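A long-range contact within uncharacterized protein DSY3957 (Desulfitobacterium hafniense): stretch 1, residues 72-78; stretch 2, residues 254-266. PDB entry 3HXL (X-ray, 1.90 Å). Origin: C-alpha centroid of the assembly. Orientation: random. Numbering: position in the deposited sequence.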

# COMPACT_ATOMS: atom_id res chain seq x y z
N LEU A 72 11.75 6.98 -7.61
CA LEU A 72 10.54 6.80 -6.82
C LEU A 72 9.31 6.47 -7.65
O LEU A 72 8.18 6.58 -7.18
CB LEU A 72 10.27 8.04 -5.96
CG LEU A 72 11.36 8.42 -4.94
CD1 LEU A 72 10.91 9.64 -4.17
CD2 LEU A 72 11.62 7.25 -3.98
N ARG A 73 9.54 6.06 -8.89
CA ARG A 73 8.45 5.71 -9.79
C ARG A 73 7.32 4.86 -9.18
O ARG A 73 6.15 5.21 -9.32
CB ARG A 73 9.02 4.99 -11.02
CG ARG A 73 7.96 4.31 -11.88
CD ARG A 73 6.99 5.33 -12.46
NE ARG A 73 7.62 6.12 -13.51
CZ ARG A 73 7.04 7.15 -14.12
NH1 ARG A 73 5.81 7.53 -13.78
NH2 ARG A 73 7.68 7.80 -15.07
N LEU A 74 7.66 3.77 -8.50
CA LEU A 74 6.63 2.90 -7.92
C LEU A 74 5.79 3.59 -6.85
O LEU A 74 4.59 3.31 -6.71
CB LEU A 74 7.26 1.63 -7.33
CG LEU A 74 8.08 0.80 -8.33
CD1 LEU A 74 8.58 -0.48 -7.65
CD2 LEU A 74 7.24 0.47 -9.53
N ILE A 75 6.41 4.49 -6.09
CA ILE A 75 5.70 5.21 -5.06
C ILE A 75 4.70 6.14 -5.75
O ILE A 75 3.55 6.26 -5.34
CB ILE A 75 6.69 6.01 -4.18
CG1 ILE A 75 7.55 5.02 -3.38
CG2 ILE A 75 5.94 6.95 -3.24
CD1 ILE A 75 8.67 5.66 -2.60
N ASN A 76 5.15 6.78 -6.83
CA ASN A 76 4.31 7.68 -7.60
C ASN A 76 3.11 6.91 -8.15
O ASN A 76 1.97 7.35 -8.01
CB ASN A 76 5.15 8.30 -8.74
CG ASN A 76 4.34 9.25 -9.61
OD1 ASN A 76 3.91 8.89 -10.72
ND2 ASN A 76 4.14 10.46 -9.13
N GLU A 77 3.35 5.75 -8.75
CA GLU A 77 2.27 4.95 -9.32
C GLU A 77 1.25 4.45 -8.30
O GLU A 77 0.05 4.49 -8.55
CB GLU A 77 2.85 3.77 -10.11
CG GLU A 77 3.78 4.19 -11.24
CD GLU A 77 3.12 5.20 -12.18
OE1 GLU A 77 2.18 4.81 -12.91
OE2 GLU A 77 3.53 6.38 -12.18
N ALA A 78 1.73 3.98 -7.15
CA ALA A 78 0.85 3.47 -6.12
C ALA A 78 -0.07 4.57 -5.60
O ALA A 78 -1.22 4.31 -5.25
CB ALA A 78 1.66 2.91 -4.96
N VAL A 254 2.58 1.40 -21.28
CA VAL A 254 3.49 2.40 -21.81
C VAL A 254 2.87 3.73 -21.43
O VAL A 254 1.71 4.00 -21.75
CB VAL A 254 3.61 2.31 -23.34
CG1 VAL A 254 4.59 3.35 -23.84
CG2 VAL A 254 4.07 0.90 -23.74
N LEU A 255 3.65 4.54 -20.72
CA LEU A 255 3.20 5.84 -20.24
C LEU A 255 3.30 6.93 -21.31
O LEU A 255 4.01 6.78 -22.31
CB LEU A 255 4.01 6.25 -19.01
CG LEU A 255 4.01 5.28 -17.83
CD1 LEU A 255 4.75 5.91 -16.65
CD2 LEU A 255 2.57 4.94 -17.43
N ALA A 256 2.58 8.03 -21.10
CA ALA A 256 2.60 9.13 -22.06
C ALA A 256 4.00 9.72 -22.23
O ALA A 256 4.31 10.30 -23.27
CB ALA A 256 1.61 10.21 -21.64
N ASP A 257 4.84 9.59 -21.21
CA ASP A 257 6.20 10.13 -21.28
C ASP A 257 7.15 9.15 -21.97
O ASP A 257 8.35 9.40 -22.03
CB ASP A 257 6.71 10.47 -19.88
CG ASP A 257 7.05 9.24 -19.07
OD1 ASP A 257 6.45 8.17 -19.32
OD2 ASP A 257 7.91 9.34 -18.17
N GLY A 258 6.60 8.05 -22.47
CA GLY A 258 7.42 7.06 -23.15
C GLY A 258 7.87 5.91 -22.26
O GLY A 258 8.35 4.89 -22.76
N THR A 259 7.73 6.08 -20.94
CA THR A 259 8.13 5.05 -19.98
C THR A 259 7.40 3.72 -20.17
O THR A 259 6.18 3.69 -20.30
CB THR A 259 7.85 5.51 -18.52
OG1 THR A 259 8.51 6.75 -18.27
CG2 THR A 259 8.34 4.46 -17.52
N ILE A 260 8.16 2.63 -20.19
CA ILE A 260 7.56 1.31 -20.33
C ILE A 260 7.63 0.64 -18.96
O ILE A 260 8.72 0.44 -18.42
CB ILE A 260 8.32 0.43 -21.35
CG1 ILE A 260 8.17 0.98 -22.77
CG2 ILE A 260 7.80 -1.00 -21.29
CD1 ILE A 260 9.14 2.08 -23.11
N LEU A 261 6.48 0.32 -18.39
CA LEU A 261 6.47 -0.34 -17.09
C LEU A 261 6.19 -1.82 -17.27
O LEU A 261 5.29 -2.20 -18.02
CB LEU A 261 5.40 0.28 -16.19
CG LEU A 261 5.54 1.76 -15.84
CD1 LEU A 261 4.34 2.19 -14.99
CD2 LEU A 261 6.84 2.02 -15.09
N THR A 262 6.96 -2.65 -16.58
CA THR A 262 6.78 -4.10 -16.65
C THR A 262 5.56 -4.49 -15.82
O THR A 262 4.97 -3.66 -15.13
CB THR A 262 7.96 -4.85 -16.03
OG1 THR A 262 8.10 -4.44 -14.66
CG2 THR A 262 9.24 -4.55 -16.77
N ALA A 263 5.18 -5.76 -15.90
CA ALA A 263 4.04 -6.24 -15.12
C ALA A 263 4.37 -6.10 -13.64
O ALA A 263 3.51 -5.71 -12.84
CB ALA A 263 3.75 -7.70 -15.46
N ALA A 264 5.61 -6.40 -13.28
CA ALA A 264 6.04 -6.29 -11.89
C ALA A 264 5.86 -4.85 -11.39
O ALA A 264 5.39 -4.62 -10.28
CB ALA A 264 7.50 -6.71 -11.75
N GLN A 265 6.26 -3.89 -12.21
CA GLN A 265 6.13 -2.49 -11.84
C GLN A 265 4.66 -2.06 -11.80
O GLN A 265 4.27 -1.19 -11.01
CB GLN A 265 6.87 -1.59 -12.82
CG GLN A 265 8.38 -1.74 -12.81
CD GLN A 265 9.02 -0.86 -13.86
OE1 GLN A 265 8.76 -1.02 -15.04
NE2 GLN A 265 9.85 0.10 -13.42
N ALA A 266 3.87 -2.66 -12.68
CA ALA A 266 2.44 -2.36 -12.78
C ALA A 266 1.65 -2.77 -11.54
O ALA A 266 0.56 -2.27 -11.31
CB ALA A 266 1.86 -3.03 -14.03

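Stretch 1 is a helical segment, residues 73-78, with Leu72 at its N-cap position. Stretch 2 begins at the end of a strand, turns at Leu255 to Gly258, and runs on to a second N-cap at Thr262. The turn is type I. The bond from Leu255 N to Thr259 O (2.7 Å) and the one from Gly258 N to Leu255 O (2.9 Å) hold it together. No clear hydrogen bond crosses between the stretches. Side chains make most of the contact, and it buries 291 Å² in total. The backbones come closest at Leu74 and Gln265, whose CA atoms are 6.7 Å apart.

Leu72 does not touch stretch 2. Its carbonyl O accepts from Asn76 N at 3.1 Å, which opens the helical bonding pattern.

Arg73 is the centre of the contact and has the largest covered area. Its CA-to-CB bond points toward stretch 2, and its long side chain reaches the turn. Arg73 NH2 forms a salt bridge with Asp257 OD2 at 3.5 Å. The carboxylate lies at the edge of the guanidinium, near its plane. The distance is long, so the attraction is mainly one of charge. Thr259 OG1 also lies 3.5 Å from Arg73 NH2. Asp257 is held in place from its own stretch, since Thr259 N donates to Asp257 OD1 at 2.9 Å. The guanidinium also has a nonpolar neighbour: Leu255 CD1 covers one face, 3.5 Å from Arg73 NH1. Nearer the backbone, Arg73 CG packs against Leu261 CD2 at 4.1 Å.

The CA-to-CB bond of Leu74 points sideways, but the end of the side chain comes nearer to stretch 2. Leu74 CD2 lies 3.7 Å from Gln265 O and 3.9 Å from Gln265 CB. This is van der Waals packing against the start of the second helical segment. That segment is capped: Gln265 N donates to Thr262 OG1 at 3.1 Å, and Thr262 N donates back to Gln265 OE1 at 2.9 Å. The first bond uses the side chain of Thr262, the second that of Gln265.

Ile75 and Asn76 are out of reach of stretch 2.

Glu77 follows Arg73 by one helical turn, and its CA-to-CB bond also points toward stretch 2. Arg73 NH1 donates to Glu77 OE2 at 3.0 Å, within a salt bridge. Arg73 thus pairs with one acid in its own helix and another across the contact. Glu77 OE1 lies 4.0 Å from Leu261 CD1, so the buried leucine meets both Arg73 and Glu77.

Ala78 makes no contact. Its N bonds to Leu74 O at 3.0 Å and continues the helix.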